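PDB 6L7N: lipase, class 3 from Penicillium roqueforti FM164, which probably hydrolyses the ester bonds of lipids such as acylglycerols, as a fungal class 3 lipase of the alpha/beta-hydrolase fold. Local coordinates for residues G113-G116 and S117-L120; V88-W91 and V92-A95; E256-E259 and A260-W263. All coordinates share one frame; numbering follows the deposited sequence.

Along the chain contact 2 comes first, on the short helix 88-94 that follows strand 77-83; contact 1 comes next, near the start of the long helix 112-135, and contact 3 last, in the loop after helix 246-249. Contact 2 is the middle member in space as well: its centre lies about 18 Å from that of contact 1 and about 13 Å from that of contact 3, while contacts 1 and 3 are about 25 Å apart between centres. Phe114 packs on Trp91, and Phe258 and His261 reach Val88. Helix 88-94 thus touches both helix 112-135, through Trp91 and Phe114, and the loop of His261, the probable triad histidine, through Val88.

Contact 1 (G113-G116 and S117-L120); sequences GFWG and SWVL
Gly113 O takes the backbone N-H of Ser117 at 3.0 Å, the first of four consecutive i+4 bonds in this helix. A water donates to Gly113 O and is also hydrogen-bonded to Ser117 OG, so the polar surface of this turn is bridged by solvent. Phe114 meets the next turn through its carbonyl, which receives Trp118 N, while its ring packs on Ala151 and Leu155 of helix 148-161. The contact lies near the start of helix 112-135 of an alpha/beta-hydrolase, where that helix packs on the one following the probable nucleophile elbow. Trp115 carries most of the side-chain packing. Its CG stands anti to the backbone N (chi1 -178°), which sends the indole along the helix toward both Trp118 and Val119. Trp118 directs its CD1 edge at the benzene half of Trp115, with CD1 3.5 Å from Trp115 CZ3, in an offset edge-to-face pair whose planes meet at 66°. Trp118 NE1 is hydrogen-bonded to Asp159, which also touches the Trp115 side chain. Val119 CG1 lies over one face of the same indole, toward its rim and a tight 3.2 Å from Trp115 NE1. With an alanine in place of Trp115, the Trp118 edge and Val119 CG1 would probably border a gap, and the Val119 methyl would lose the flat surface it rests on. Backbone as well as ring is used here, since Val119 N donates to Trp115 O at 2.8 Å, almost straight on the carbonyl. Gly116 O accepts Leu120 N at 3.0 Å and is pressed by Val119 CG2, also 3.0 Å away; chi1 of -73° sets Val119 CG1 anti to the carbonyl carbon, where it meets the indole, and leaves CG2 between the backbone N and the carbonyl carbon, against Gly116 O.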
# COMPACT_ATOMS: atom_id res chain seq x y z
N GLY A 113 -3.64 -15.02 2.83
CA GLY A 113 -4.01 -14.54 1.50
C GLY A 113 -3.03 -13.52 0.96
O GLY A 113 -2.56 -13.62 -0.18
N PHE A 114 -2.68 -12.54 1.79
CA PHE A 114 -1.78 -11.48 1.34
C PHE A 114 -0.38 -12.03 1.08
O PHE A 114 0.25 -11.72 0.06
CB PHE A 114 -1.73 -10.36 2.38
CG PHE A 114 -3.07 -9.77 2.71
CD1 PHE A 114 -4.04 -9.59 1.72
CD2 PHE A 114 -3.35 -9.34 4.00
CE1 PHE A 114 -5.27 -9.03 2.03
CE2 PHE A 114 -4.59 -8.77 4.31
CZ PHE A 114 -5.55 -8.63 3.32
N TRP A 115 0.15 -12.83 2.03
CA TRP A 115 1.47 -13.42 1.83
C TRP A 115 1.49 -14.26 0.57
O TRP A 115 2.46 -14.23 -0.19
CB TRP A 115 1.86 -14.27 3.04
CG TRP A 115 3.22 -14.85 2.88
CD1 TRP A 115 3.54 -16.16 2.67
CD2 TRP A 115 4.44 -14.12 2.87
NE1 TRP A 115 4.91 -16.29 2.56
CE2 TRP A 115 5.48 -15.05 2.66
CE3 TRP A 115 4.76 -12.77 3.02
CZ2 TRP A 115 6.81 -14.66 2.59
CZ3 TRP A 115 6.09 -12.39 2.96
CH2 TRP A 115 7.09 -13.34 2.75
N GLY A 116 0.44 -15.05 0.35
CA GLY A 116 0.37 -15.86 -0.86
C GLY A 116 0.41 -15.02 -2.12
O GLY A 116 1.07 -15.39 -3.11
N SER A 117 -0.28 -13.87 -2.11
CA SER A 117 -0.25 -13.01 -3.29
C SER A 117 1.16 -12.48 -3.54
O SER A 117 1.59 -12.35 -4.69
CB SER A 117 -1.25 -11.86 -3.13
OG SER A 117 -2.56 -12.37 -2.95
N TRP A 118 1.90 -12.16 -2.47
CA TRP A 118 3.29 -11.72 -2.66
C TRP A 118 4.19 -12.87 -3.13
O TRP A 118 5.00 -12.68 -4.05
CB TRP A 118 3.84 -11.08 -1.38
CG TRP A 118 5.35 -10.90 -1.36
CD1 TRP A 118 6.22 -11.37 -0.42
CD2 TRP A 118 6.15 -10.18 -2.32
NE1 TRP A 118 7.52 -10.99 -0.74
CE2 TRP A 118 7.50 -10.26 -1.90
CE3 TRP A 118 5.86 -9.47 -3.50
CZ2 TRP A 118 8.55 -9.68 -2.61
CZ3 TRP A 118 6.91 -8.89 -4.19
CH2 TRP A 118 8.23 -8.99 -3.75
N VAL A 119 4.07 -14.05 -2.52
CA VAL A 119 4.99 -15.13 -2.91
C VAL A 119 4.76 -15.51 -4.36
O VAL A 119 5.70 -15.93 -5.05
CB VAL A 119 4.86 -16.37 -1.99
CG1 VAL A 119 5.47 -16.10 -0.63
CG2 VAL A 119 3.45 -16.80 -1.87
N LEU A 120 3.53 -15.34 -4.87
CA LEU A 120 3.24 -15.69 -6.26
C LEU A 120 4.05 -14.87 -7.26
O LEU A 120 4.42 -15.38 -8.33
CB LEU A 120 1.74 -15.52 -6.52
CG LEU A 120 1.21 -16.19 -7.79
CD1 LEU A 120 1.18 -17.70 -7.60
CD2 LEU A 120 -0.17 -15.66 -8.14
O HOH W 1 -3.92 -14.85 -2.16

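Contact 2 (V88-W91 and V92-A95); sequences VRNW and VSDA
Val88 O accepts Val92 N at 2.9 Å, and bonds of the same i+4 spacing follow from Ser93, Asp94 and Ala95; Ala95 itself has the extended psi of 138°. Ser93 folds its hydroxyl back on the preceding turn: OG, lying between its own backbone N and carbonyl carbon (chi1 52°), donates to Arg89 O at 2.9 Å. The same oxygen takes Ser93 N, so one carbonyl is gripped by two donors of one residue. Ala95 N reaches Trp91 O, and the Ala95 methyl comes over the Trp91 indole in a CH-pi contact, its CB 3.8 Å from the centroid of the five-membered ring and 25° off the normal. Trp91 CE3, on the benzene half, runs across Val92 CG2 at 3.9 Å, and the ring of Phe97, two residues beyond Ala95, also meets the indole. Val92 also rests on Leu255, and Arg89 on Phe258. A short helix soon after strand 77-83, with Val88 against the probable nucleophile Ser147 and exposed Arg89, Asn90 and Ser93 on the surface, is consistent in position and sequence with the lid of fungal class 3 lipases.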
# COMPACT_ATOMS: atom_id res chain seq x y z
N VAL A 88 -13.51 -5.74 -2.78
CA VAL A 88 -13.17 -5.41 -1.39
C VAL A 88 -14.39 -5.46 -0.48
O VAL A 88 -14.30 -5.93 0.66
CB VAL A 88 -12.46 -4.04 -1.32
CG1 VAL A 88 -11.94 -3.76 0.11
CG2 VAL A 88 -11.31 -3.99 -2.31
N ARG A 89 -15.55 -4.97 -0.94
CA ARG A 89 -16.75 -5.06 -0.10
C ARG A 89 -17.02 -6.50 0.33
O ARG A 89 -17.36 -6.76 1.49
CB ARG A 89 -17.96 -4.48 -0.83
CG ARG A 89 -19.25 -4.49 0.02
CD ARG A 89 -20.46 -3.98 -0.76
NE ARG A 89 -20.22 -2.65 -1.31
CZ ARG A 89 -20.50 -1.52 -0.68
NH1 ARG A 89 -20.23 -0.36 -1.26
NH2 ARG A 89 -21.05 -1.53 0.52
N ASN A 90 -16.86 -7.45 -0.60
CA ASN A 90 -17.10 -8.85 -0.23
C ASN A 90 -16.08 -9.35 0.76
O ASN A 90 -16.39 -10.20 1.60
CB ASN A 90 -17.10 -9.74 -1.48
CG ASN A 90 -18.30 -9.50 -2.34
OD1 ASN A 90 -19.01 -8.51 -2.14
ND2 ASN A 90 -18.54 -10.38 -3.30
N TRP A 91 -14.86 -8.82 0.69
CA TRP A 91 -13.81 -9.14 1.65
C TRP A 91 -14.19 -8.66 3.05
O TRP A 91 -14.12 -9.41 4.02
CB TRP A 91 -12.49 -8.53 1.16
CG TRP A 91 -11.27 -8.81 1.98
CD1 TRP A 91 -10.40 -9.85 1.84
CD2 TRP A 91 -10.77 -8.01 3.05
NE1 TRP A 91 -9.39 -9.76 2.78
CE2 TRP A 91 -9.59 -8.64 3.53
CE3 TRP A 91 -11.20 -6.82 3.65
CZ2 TRP A 91 -8.85 -8.12 4.60
CZ3 TRP A 91 -10.46 -6.30 4.70
CH2 TRP A 91 -9.29 -6.94 5.16
N VAL A 92 -14.65 -7.41 3.16
CA VAL A 92 -15.13 -6.90 4.45
C VAL A 92 -16.27 -7.77 4.97
O VAL A 92 -16.29 -8.17 6.14
CB VAL A 92 -15.57 -5.43 4.31
CG1 VAL A 92 -16.28 -4.95 5.58
CG2 VAL A 92 -14.37 -4.54 3.98
N SER A 93 -17.22 -8.09 4.10
CA SER A 93 -18.45 -8.69 4.58
C SER A 93 -18.29 -10.17 4.90
O SER A 93 -18.99 -10.68 5.78
CB SER A 93 -19.57 -8.48 3.56
OG SER A 93 -19.17 -8.89 2.27
N ASP A 94 -17.37 -10.88 4.24
CA ASP A 94 -17.38 -12.33 4.35
C ASP A 94 -16.00 -12.99 4.34
O ASP A 94 -15.93 -14.21 4.49
CB ASP A 94 -18.21 -12.95 3.20
CG ASP A 94 -19.69 -12.81 3.42
OD1 ASP A 94 -20.22 -13.48 4.32
OD2 ASP A 94 -20.33 -12.02 2.70
N ALA A 95 -14.92 -12.23 4.20
CA ALA A 95 -13.63 -12.89 4.13
C ALA A 95 -13.27 -13.52 5.47
O ALA A 95 -13.51 -12.95 6.54
CB ALA A 95 -12.53 -11.92 3.71

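Contact 3 (E256-E259 and A260-W263); sequences EDFE and AHKW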
# COMPACT_ATOMS: atom_id res chain seq x y z
N GLU A 256 -21.57 0.13 6.04
CA GLU A 256 -22.16 1.44 5.78
C GLU A 256 -21.11 2.55 5.76
O GLU A 256 -21.38 3.64 5.23
CB GLU A 256 -23.24 1.74 6.81
CG GLU A 256 -22.72 1.80 8.22
CD GLU A 256 -22.67 3.21 8.76
OE1 GLU A 256 -22.41 3.38 9.97
OE2 GLU A 256 -22.90 4.16 7.98
N ASP A 257 -19.91 2.30 6.29
CA ASP A 257 -18.83 3.27 6.25
C ASP A 257 -17.95 3.13 5.01
O ASP A 257 -16.95 3.85 4.88
CB ASP A 257 -17.94 3.14 7.49
CG ASP A 257 -18.65 3.58 8.77
OD1 ASP A 257 -19.58 4.40 8.69
OD2 ASP A 257 -18.28 3.11 9.86
N PHE A 258 -18.32 2.23 4.08
CA PHE A 258 -17.38 1.78 3.06
C PHE A 258 -16.89 2.89 2.15
O PHE A 258 -15.78 2.81 1.62
CB PHE A 258 -18.00 0.65 2.24
CG PHE A 258 -17.01 -0.09 1.36
CD1 PHE A 258 -16.02 -0.88 1.93
CD2 PHE A 258 -17.08 0.00 -0.02
CE1 PHE A 258 -15.11 -1.55 1.14
CE2 PHE A 258 -16.18 -0.68 -0.82
CZ PHE A 258 -15.19 -1.44 -0.24
N GLU A 259 -17.70 3.94 1.94
CA GLU A 259 -17.27 5.01 1.04
C GLU A 259 -15.96 5.63 1.50
O GLU A 259 -15.14 6.04 0.66
CB GLU A 259 -18.34 6.09 0.92
CG GLU A 259 -19.75 5.56 0.79
CD GLU A 259 -20.57 5.76 2.06
OE1 GLU A 259 -21.59 6.49 1.99
OE2 GLU A 259 -20.18 5.19 3.12
N ALA A 260 -15.71 5.66 2.82
CA ALA A 260 -14.49 6.28 3.30
C ALA A 260 -13.24 5.57 2.79
O ALA A 260 -12.14 6.14 2.87
CB ALA A 260 -14.49 6.30 4.83
N HIS A 261 -13.39 4.35 2.26
CA HIS A 261 -12.25 3.58 1.78
C HIS A 261 -11.68 4.14 0.49
O HIS A 261 -10.51 3.92 0.18
CB HIS A 261 -12.67 2.13 1.55
CG HIS A 261 -11.53 1.20 1.23
ND1 HIS A 261 -10.40 1.10 2.02
CD2 HIS A 261 -11.36 0.33 0.21
CE1 HIS A 261 -9.59 0.20 1.49
NE2 HIS A 261 -10.14 -0.28 0.40
N LYS A 262 -12.50 4.83 -0.29
CA LYS A 262 -12.01 5.21 -1.61
C LYS A 262 -11.31 6.55 -1.63
O LYS A 262 -10.61 6.86 -2.60
CB LYS A 262 -13.17 5.17 -2.61
CG LYS A 262 -13.86 3.80 -2.60
CD LYS A 262 -14.08 3.30 -4.00
CE LYS A 262 -15.27 2.37 -4.15
NZ LYS A 262 -15.66 2.24 -5.60
N TRP A 263 -11.42 7.33 -0.56
CA TRP A 263 -11.01 8.73 -0.54
C TRP A 263 -9.77 8.89 0.35
O TRP A 263 -9.87 9.15 1.55
CB TRP A 263 -12.18 9.60 -0.06
CG TRP A 263 -13.28 9.63 -1.09
CD1 TRP A 263 -14.46 8.92 -1.07
CD2 TRP A 263 -13.28 10.37 -2.32
NE1 TRP A 263 -15.19 9.20 -2.20
CE2 TRP A 263 -14.49 10.09 -2.98
CE3 TRP A 263 -12.37 11.25 -2.91
CZ2 TRP A 263 -14.82 10.66 -4.21
CZ3 TRP A 263 -12.69 11.81 -4.14
CH2 TRP A 263 -13.91 11.52 -4.77
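Asp257 O accepts Ala260 N at 3.0 Å, the first of three successive backbone bonds with the i+3 spacing of a 3-10 turn. His261 N donates to Phe258 O at 2.9 Å and Lys262 N to Glu259 O at 3.1 Å; in both, the donor stands above the carbonyl plane rather than on a lone pair. Packing is carried by the aromatic residues. His261 CB lies over one face of the Phe258 ring, and Phe258 CZ approaches His261 CD2 at 4.2 Å, with the two rings oblique at 34°. The first torsion of His261 (chi1 -172°) swings CG clear of its backbone N, placing the imidazole obliquely by Phe258 while its nitrogens point to other partners. At the far end, Trp263 turns its edge to Glu259 O, with CD1 3.4 Å away and the oxygen near the indole plane. The charged and polar groups find partners outside the turn. Asp257 comes close to the like charge of Asp200, which would probably favour a proton on one of the two carboxylates, and Lys262 forms a long, weak ion pair with Asp269. His261 NE2 is hydrogen-bonded to Ser147 OG and ND1 to Asp201 OD2, and its ring stacks on His146, whose NE2 bonds His261 O. With its backbone set by the 3-10 bond, its CB lying over the Phe258 ring and both ring nitrogens engaged, His261 is fixed in rotation, consistent with the histidine of a Ser-His-Asp triad in a serine hydrolase.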